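Local coordinates for protein putative aminomethyltransferase (Leptospirillum rubarum, PDB 3TTG) that is a putative aminomethyltransferase that probably binds folate and is related to the glycine cleavage T-protein and to YgfZ-type proteins, at residues V43-I48 with D90-N95; L102-P105 with E111-N114; A244-D249 with L325-R330. All blocks are in the same frame, centred on the assembly; numbering follows the deposited sequence. Where two conformers were deposited one is given.

All three contacts are buried, but they serve different parts of the fold. Contacts 1 and 2 lie side by side in the folate-binding domain, their centres about 7 Å apart, and use neighbouring strands 87-96 and 99-103 of one antiparallel sheet; Arg45 NH1 of contact 1 also hydrogen-bonds to Phe103 O of contact 2 at 2.8 Å. Contact 1 is charged and partly hydrated, whereas contact 2 is wholly apolar. Contact 3, its centre about 23 Å from either, joins the folate-binding domain to the C-terminal barrel domain. There an aromatic edge meets a turn backbone, and the polar ends are satisfied outside its two segments.

Contact 1: residues V43-I48 with D90-N95; sequences VSRPSI and DAWCGN
Arg45 reaches from the loop 43-48 across to strand 90-95 and sets its guanidinium group with Asp90 at its edge and Trp92 over one face. The chain runs extended from CG to NE, with chi2 at -169°, which carries the charged end clear of its own loop. The close side of the contact is the salt bridge: Arg45 NH1 gives a hydrogen bond to Asp90 OD1 at 3.2 Å. This oxygen lies near the guanidinium plane, yet the nitrogen stands well above the plane of the carboxylate, so the two groups do not meet as a flat, two-pronged pair. Arg45 NH2 adds two weak bonds, to Asp90 OD1 at 3.4 Å and to Asp90 OD2 at 3.5 Å. Each group has a further partner, Phe103 O for Arg45 NH1 and the hydroxyl of Tyr77 for Asp90 OD2, which helps fix both ends of the ion pair. Trp92 closes over one guanidinium face with its edge: CD1 sits 3.8 Å from Arg45 NE, and the indole is turned 70° from the guanidinium plane, too steep for a parallel stack. The looser, hydrated side lies beyond NH2. There a water accepts a bond of 3.1 Å from Trp92 NE1 and a weak one of 3.2 Å from Arg45 NH2, so that the water links the two side chains. His174 and Tyr77 meet the Trp92 ring from elsewhere in the domain, and Glu137 takes the backbone N-H of Arg45. The salt-bridged arginine ties down the loop that joins strand 37-39 of the mixed sheet to strand 48-51 of the antiparallel sheet, within the folate-binding domain of the T-protein (GcvT) family.

Contact 2: residues L102-P105 with E111-N114; sequences LFPP and EFVN
Pro104, just past the end of strand 99-103, comes closest to the helix at Phe112, with 6.9 Å between the CA atoms of Pro104 and Phe112. The phenyl ring carries the contact. Pro104 lies over one of its faces in a CH-pi contact, CB standing 3.6 Å from the ring centroid and 16° off the normal. The pyrrolidine lies toward the CB-bearing end of the ring: Pro104 CB is 3.5 Å from Phe112 CG, and Pro104 CG is 3.6 Å from Phe112 CD2. With CG anti to the backbone N (chi1 -175°), Phe112 swings its ring off helix 109-118 toward the antiparallel sheet. This is a strand-loop-helix unit, in which the chain leaves strand 99-103, turns through a short loop and packs the following helix back against the strand it has just left. Leu102, two residues earlier, on the strand, approaches in the plane of the ring, its CD1 meeting Phe112 CE2 at 3.9 Å. Ile48 of strand 48-51 also touches the phenyl group, and Phe80 and Phe89 meet it in edge-to-face pairs, making it part of a larger aromatic cluster.

Contact 3: residues A244-D249 with L325-R330; sequences AEAGLD and LGYIKR
A type I beta turn from Ala244 to Gly247, shortly before helix 249-252, meets Tyr327 on strand 321-329, where the folate-binding domain abuts the C-terminal barrel domain. The turn is closed by Gly247 N bonding to Ala244 O at 3.1 Å, and Gly247 leaves it with a positive phi of 71°. Tyr327 projects from the strand with CG anti to its carbonyl carbon (chi1 -71°) and presents one edge of its ring to the turn. Tyr327 CE1 lies 3.3 Å from Glu245 O, with the backbone between Glu245 and Ala246 close to the ring plane, and 4.0 Å from Glu245 CB. Farther out, the phenol oxygen passes the side of the next residue, Tyr327 OH standing 3.5 Å from Ala246 CB and 3.6 Å from Ala246 CA. The hydroxyl finds its polar partner in Glu236 O, on the chain leading into the turn, while Phe241 stacks on the ring. With a phenylalanine in its place, the ring could still lie against the turn, but Glu236 O would probably lose its hydroxyl mate and the tie between strand and loop would be weaker. Glu245 sends its extended side chain to other partners: OE1 accepts from Phe242 N, and OE2 forms a salt bridge with Arg277 at the start of strand 277-284, whose Leu279 is backbone-bonded to Glu245. The chemistry is therefore divided. Across the two segments there are close van der Waals contacts and the meeting of a C-H edge with a carbonyl oxygen, which is probably mildly attractive, whereas the stronger bonds run to residues outside them, from Tyr327 to Glu236 O and from Glu245 to Phe242, Arg277 and Leu279, and this wider set holds the interface.

Contact 1: residues V43-I48 with D90-N95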
loop_
_atom_site.group_PDB
_atom_site.type_symbol
_atom_site.label_atom_id
_atom_site.label_comp_id
_atom_site.label_asym_id
_atom_site.label_seq_id
_atom_site.Cartn_x
_atom_site.Cartn_y
_atom_site.Cartn_z
ATOM N N VAL A 43 6.262 9.041 9.921
ATOM C CA VAL A 43 7.376 8.184 9.550
ATOM C C VAL A 43 7.196 7.876 8.071
ATOM O O VAL A 43 6.219 7.244 7.681
ATOM C CB VAL A 43 7.446 6.898 10.425
ATOM C CG1 VAL A 43 8.666 6.063 10.034
ATOM C CG2 VAL A 43 7.499 7.257 11.941
ATOM N N SER A 44 8.103 8.317 7.257
ATOM C CA SER A 44 8.014 8.030 5.830
ATOM C C SER A 44 8.476 6.616 5.485
ATOM O O SER A 44 9.138 5.957 6.291
ATOM C CB SER A 44 8.922 8.989 5.077
ATOM O OG SER A 44 10.246 8.733 5.486
ATOM N N ARG A 45 8.184 6.167 4.246
ATOM C CA ARG A 45 8.885 5.005 3.766
ATOM C C ARG A 45 10.408 5.335 3.694
ATOM O O ARG A 45 10.835 6.421 3.236
ATOM C CB ARG A 45 8.418 4.580 2.394
ATOM C CG ARG A 45 7.058 3.908 2.375
ATOM C CD ARG A 45 6.745 3.258 1.043
ATOM N NE ARG A 45 5.514 2.481 1.127
ATOM C CZ ARG A 45 5.366 1.149 1.093
ATOM N NH1 ARG A 45 6.412 0.352 0.900
ATOM N NH2 ARG A 45 4.162 0.610 1.200
ATOM N N PRO A 46 11.267 4.395 4.080
ATOM C CA PRO A 46 12.715 4.578 3.826
ATOM C C PRO A 46 13.039 4.664 2.333
ATOM O O PRO A 46 12.264 4.232 1.491
ATOM C CB PRO A 46 13.364 3.294 4.429
ATOM C CG PRO A 46 12.310 2.721 5.321
ATOM C CD PRO A 46 10.978 3.083 4.695
ATOM N N SER A 47 14.181 5.259 2.014
ATOM C CA SER A 47 14.720 5.486 0.658
ATOM C C SER A 47 15.961 4.692 0.513
ATOM O O SER A 47 17.007 5.154 0.952
ATOM C CB SER A 47 15.037 6.985 0.480
ATOM O OG SER A 47 13.858 7.703 0.238
ATOM N N ILE A 48 15.878 3.493 -0.057
ATOM C CA ILE A 48 17.030 2.591 -0.141
ATOM C C ILE A 48 17.508 2.491 -1.541
ATOM O O ILE A 48 16.720 2.196 -2.443
ATOM C CB ILE A 48 16.660 1.177 0.373
ATOM C CG1 ILE A 48 16.006 1.184 1.754
ATOM C CG2 ILE A 48 17.888 0.248 0.347
ATOM C CD1 ILE A 48 16.891 1.881 2.898
ATOM N N ASP A 90 6.743 -5.229 1.425
ATOM C CA ASP A 90 6.366 -4.757 0.120
ATOM C C ASP A 90 7.334 -3.590 -0.170
ATOM O O ASP A 90 8.017 -3.140 0.722
ATOM C CB ASP A 90 4.879 -4.383 -0.012
ATOM C CG ASP A 90 4.440 -3.142 0.756
ATOM O OD1 ASP A 90 5.257 -2.571 1.455
ATOM O OD2 ASP A 90 3.322 -2.686 0.544
ATOM N N ALA A 91 7.497 -3.206 -1.403
ATOM C CA ALA A 91 8.283 -2.022 -1.770
ATOM C C ALA A 91 7.796 -1.431 -3.091
ATOM O O ALA A 91 7.431 -2.182 -3.994
ATOM C CB ALA A 91 9.767 -2.382 -1.891
ATOM N N TRP A 92 7.962 -0.134 -3.252
ATOM C CA TRP A 92 7.855 0.561 -4.523
ATOM C C TRP A 92 9.253 0.548 -5.074
ATOM O O TRP A 92 10.218 0.809 -4.321
ATOM C CB TRP A 92 7.280 1.978 -4.387
ATOM C CG TRP A 92 5.880 1.972 -3.894
ATOM C CD1 TRP A 92 5.452 2.243 -2.632
ATOM C CD2 TRP A 92 4.735 1.467 -4.607
ATOM N NE1 TRP A 92 4.109 1.963 -2.516
ATOM C CE2 TRP A 92 3.637 1.522 -3.724
ATOM C CE3 TRP A 92 4.513 1.089 -5.941
ATOM C CZ2 TRP A 92 2.339 1.174 -4.116
ATOM C CZ3 TRP A 92 3.235 0.674 -6.315
ATOM C CH2 TRP A 92 2.152 0.766 -5.416
ATOM N N CYS A 93 9.388 0.239 -6.364
ATOM C CA CYS A 93 10.673 0.066 -7.029
ATOM C C CYS A 93 10.767 0.974 -8.252
ATOM O O CYS A 93 9.918 0.900 -9.144
ATOM C CB CYS A 93 10.891 -1.396 -7.424
ATOM S SG CYS A 93 10.434 -2.612 -6.156
ATOM N N GLY A 94 11.840 1.752 -8.313
ATOM C CA GLY A 94 12.136 2.646 -9.420
ATOM C C GLY A 94 13.560 2.510 -9.908
ATOM O O GLY A 94 14.403 1.994 -9.201
ATOM N N ASN A 95 13.854 3.003 -11.097
ATOM C CA ASN A 95 15.206 3.029 -11.676
ATOM C C ASN A 95 15.615 4.455 -11.958
ATOM O O ASN A 95 14.816 5.210 -12.500
ATOM C CB ASN A 95 15.261 2.258 -12.996
ATOM C CG ASN A 95 14.756 0.855 -12.911
ATOM O OD1 ASN A 95 15.525 -0.098 -12.760
ATOM N ND2 ASN A 95 13.451 0.696 -13.008
HETATM O O HOH W 1 1.953 2.295 -0.379
#

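Contact 2: residues L102-P105 with E111-N114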
loop_
_atom_site.group_PDB
_atom_site.type_symbol
_atom_site.label_atom_id
_atom_site.label_comp_id
_atom_site.label_asym_id
_atom_site.label_seq_id
_atom_site.Cartn_x
_atom_site.Cartn_y
_atom_site.Cartn_z
ATOM N N LEU A 102 14.421 1.655 -3.855
ATOM C CA LEU A 102 13.462 0.816 -3.188
ATOM C C LEU A 102 12.902 1.565 -2.046
ATOM O O LEU A 102 13.652 2.122 -1.217
ATOM C CB LEU A 102 14.099 -0.526 -2.671
ATOM C CG LEU A 102 14.764 -1.397 -3.713
ATOM C CD1 LEU A 102 15.571 -2.525 -3.058
ATOM C CD2 LEU A 102 13.739 -1.963 -4.691
ATOM N N PHE A 103 11.587 1.510 -1.933
ATOM C CA PHE A 103 10.860 2.186 -0.827
ATOM C C PHE A 103 10.059 1.141 -0.048
ATOM O O PHE A 103 8.889 0.868 -0.365
ATOM C CB PHE A 103 9.982 3.298 -1.338
ATOM C CG PHE A 103 10.793 4.295 -2.129
ATOM C CD1 PHE A 103 11.232 5.471 -1.548
ATOM C CD2 PHE A 103 11.031 4.103 -3.483
ATOM C CE1 PHE A 103 12.000 6.380 -2.271
ATOM C CE2 PHE A 103 11.732 5.046 -4.228
ATOM C CZ PHE A 103 12.279 6.149 -3.598
ATOM N N PRO A 104 10.701 0.520 0.964
ATOM C CA PRO A 104 10.003 -0.466 1.805
ATOM C C PRO A 104 9.063 0.223 2.809
ATOM O O PRO A 104 8.920 1.434 2.762
ATOM C CB PRO A 104 11.154 -1.178 2.482
ATOM C CG PRO A 104 12.110 -0.074 2.739
ATOM C CD PRO A 104 12.079 0.719 1.458
ATOM N N PRO A 105 8.335 -0.528 3.631
ATOM C CA PRO A 105 7.374 0.112 4.531
ATOM C C PRO A 105 8.006 0.995 5.594
ATOM O O PRO A 105 9.100 0.715 6.069
ATOM C CB PRO A 105 6.678 -1.090 5.214
ATOM C CG PRO A 105 6.926 -2.268 4.305
ATOM C CD PRO A 105 8.254 -2.020 3.718
ATOM N N GLU A 111 15.569 -3.509 9.231
ATOM C CA GLU A 111 15.149 -4.880 8.936
ATOM C C GLU A 111 15.131 -5.150 7.410
ATOM O O GLU A 111 15.500 -6.241 6.984
ATOM C CB GLU A 111 13.789 -5.192 9.543
ATOM C CG GLU A 111 13.746 -4.999 11.053
ATOM C CD GLU A 111 13.396 -3.630 11.631
ATOM O OE1 GLU A 111 13.522 -2.595 10.932
ATOM O OE2 GLU A 111 13.082 -3.595 12.842
ATOM N N PHE A 112 14.681 -4.189 6.606
ATOM C CA PHE A 112 14.671 -4.319 5.149
ATOM C C PHE A 112 16.085 -4.397 4.590
ATOM O O PHE A 112 16.335 -5.231 3.760
ATOM C CB PHE A 112 13.900 -3.191 4.462
ATOM C CG PHE A 112 13.796 -3.397 2.962
ATOM C CD1 PHE A 112 12.928 -4.333 2.433
ATOM C CD2 PHE A 112 14.541 -2.610 2.078
ATOM C CE1 PHE A 112 12.817 -4.509 1.050
ATOM C CE2 PHE A 112 14.439 -2.788 0.703
ATOM C CZ PHE A 112 13.547 -3.707 0.187
ATOM N N VAL A 113 16.999 -3.543 5.030
ATOM C CA VAL A 113 18.387 -3.559 4.573
ATOM C C VAL A 113 19.049 -4.888 4.976
ATOM O O VAL A 113 19.728 -5.501 4.143
ATOM C CB VAL A 113 19.125 -2.311 5.077
ATOM C CG1 VAL A 113 20.642 -2.444 4.929
ATOM C CG2 VAL A 113 18.642 -1.089 4.291
ATOM N N ASN A 114 18.787 -5.371 6.203
ATOM C CA ASN A 114 19.297 -6.668 6.658
ATOM C C ASN A 114 18.789 -7.821 5.783
ATOM O O ASN A 114 19.506 -8.793 5.551
ATOM C CB ASN A 114 18.927 -6.927 8.146
ATOM C CG ASN A 114 19.707 -6.061 9.135
ATOM O OD1 ASN A 114 20.774 -5.522 8.828
ATOM N ND2 ASN A 114 19.206 -5.923 10.354
#

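Contact 3: residues A244-D249 with L325-R330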
loop_
_atom_site.group_PDB
_atom_site.type_symbol
_atom_site.label_atom_id
_atom_site.label_comp_id
_atom_site.label_asym_id
_atom_site.label_seq_id
_atom_site.Cartn_x
_atom_site.Cartn_y
_atom_site.Cartn_z
ATOM N N ALA A 244 -1.337 -13.582 -3.125
ATOM C CA ALA A 244 -2.654 -13.863 -3.738
ATOM C C ALA A 244 -3.803 -13.771 -2.726
ATOM O O ALA A 244 -4.877 -13.296 -3.079
ATOM C CB ALA A 244 -2.666 -15.189 -4.394
ATOM N N GLU A 245 -3.571 -14.147 -1.458
ATOM C CA GLU A 245 -4.600 -13.944 -0.424
ATOM C C GLU A 245 -4.917 -12.459 -0.283
ATOM O O GLU A 245 -6.067 -12.077 -0.152
ATOM C CB GLU A 245 -4.139 -14.487 0.914
ATOM C CG GLU A 245 -4.070 -15.987 0.917
ATOM C CD GLU A 245 -3.636 -16.524 2.264
ATOM O OE1 GLU A 245 -2.774 -15.905 2.937
ATOM O OE2 GLU A 245 -4.162 -17.593 2.639
ATOM N N ALA A 246 -3.885 -11.630 -0.299
ATOM C CA ALA A 246 -4.014 -10.156 -0.227
ATOM C C ALA A 246 -4.586 -9.467 -1.478
ATOM O O ALA A 246 -4.852 -8.261 -1.420
ATOM C CB ALA A 246 -2.671 -9.554 0.112
ATOM N N GLY A 247 -4.879 -10.204 -2.557
ATOM C CA GLY A 247 -5.397 -9.610 -3.775
ATOM C C GLY A 247 -4.368 -8.783 -4.541
ATOM O O GLY A 247 -4.752 -7.938 -5.344
ATOM N N LEU A 248 -3.067 -9.005 -4.315
ATOM C CA LEU A 248 -2.010 -8.174 -4.839
ATOM C C LEU A 248 -0.957 -8.931 -5.674
ATOM O O LEU A 248 0.047 -8.349 -6.027
ATOM C CB LEU A 248 -1.345 -7.457 -3.684
ATOM C CG LEU A 248 -2.176 -6.373 -3.041
ATOM C CD1 LEU A 248 -1.433 -5.806 -1.834
ATOM C CD2 LEU A 248 -2.401 -5.229 -4.039
ATOM N N ASP A 249 -1.206 -10.167 -6.033
ATOM C CA ASP A 249 -0.282 -10.874 -6.883
ATOM C C ASP A 249 -0.327 -10.323 -8.347
ATOM O O ASP A 249 0.692 -10.384 -9.001
ATOM C CB ASP A 249 -0.497 -12.386 -6.862
ATOM C CG ASP A 249 -1.827 -12.856 -7.359
ATOM O OD1 ASP A 249 -2.858 -12.277 -6.932
ATOM O OD2 ASP A 249 -1.849 -13.849 -8.136
ATOM N N LEU A 325 -11.052 -3.911 6.790
ATOM C CA LEU A 325 -10.461 -4.875 5.886
ATOM C C LEU A 325 -10.045 -6.120 6.691
ATOM O O LEU A 325 -9.785 -6.068 7.906
ATOM C CB LEU A 325 -9.241 -4.259 5.193
ATOM C CG LEU A 325 -9.368 -3.092 4.217
ATOM C CD1 LEU A 325 -7.945 -2.768 3.629
ATOM C CD2 LEU A 325 -10.363 -3.395 3.098
ATOM N N GLY A 326 -9.924 -7.200 5.985
ATOM C CA GLY A 326 -9.481 -8.455 6.538
ATOM C C GLY A 326 -9.526 -9.579 5.543
ATOM O O GLY A 326 -9.520 -9.346 4.335
ATOM N N TYR A 327 -9.606 -10.795 6.052
ATOM C CA TYR A 327 -9.536 -11.998 5.228
ATOM C C TYR A 327 -10.735 -12.820 5.510
ATOM O O TYR A 327 -11.094 -12.992 6.687
ATOM C CB TYR A 327 -8.228 -12.796 5.510
ATOM C CG TYR A 327 -7.036 -12.066 4.963
ATOM C CD1 TYR A 327 -6.604 -12.278 3.661
ATOM C CD2 TYR A 327 -6.355 -11.139 5.732
ATOM C CE1 TYR A 327 -5.632 -11.470 3.091
ATOM C CE2 TYR A 327 -5.298 -10.405 5.206
ATOM C CZ TYR A 327 -4.943 -10.572 3.882
ATOM O OH TYR A 327 -3.871 -9.930 3.340
ATOM N N ILE A 328 -11.372 -13.333 4.439
ATOM C CA ILE A 328 -12.562 -14.162 4.576
ATOM C C ILE A 328 -12.316 -15.529 3.948
ATOM O O ILE A 328 -11.827 -15.611 2.819
ATOM C CB ILE A 328 -13.812 -13.417 3.963
ATOM C CG1 ILE A 328 -15.147 -13.993 4.462
ATOM C CG2 ILE A 328 -13.804 -13.398 2.466
ATOM C CD1 ILE A 328 -15.393 -13.786 5.888
ATOM N N LYS A 329 -12.715 -16.590 4.651
ATOM C CA LYS A 329 -12.664 -17.948 4.105
ATOM C C LYS A 329 -13.652 -18.033 2.943
ATOM O O LYS A 329 -14.625 -17.281 2.900
ATOM C CB LYS A 329 -12.951 -19.034 5.169
ATOM C CG LYS A 329 -11.876 -19.156 6.193
ATOM C CD LYS A 329 -12.250 -20.242 7.226
ATOM C CE LYS A 329 -11.175 -20.270 8.273
ATOM N NZ LYS A 329 -11.379 -21.336 9.244
ATOM N N ARG A 330 -13.309 -18.835 1.933
ATOM C CA ARG A 330 -14.064 -18.972 0.677
ATOM C C ARG A 330 -15.581 -19.188 0.850
ATOM O O ARG A 330 -16.379 -18.576 0.133
ATOM C CB ARG A 330 -13.499 -20.162 -0.114
ATOM C CG ARG A 330 -13.906 -20.241 -1.581
ATOM C CD ARG A 330 -12.875 -21.095 -2.317
ATOM N NE ARG A 330 -13.156 -21.259 -3.745
ATOM C CZ ARG A 330 -12.277 -21.696 -4.650
ATOM N NH1 ARG A 330 -11.033 -22.008 -4.289
ATOM N NH2 ARG A 330 -12.632 -21.811 -5.926
#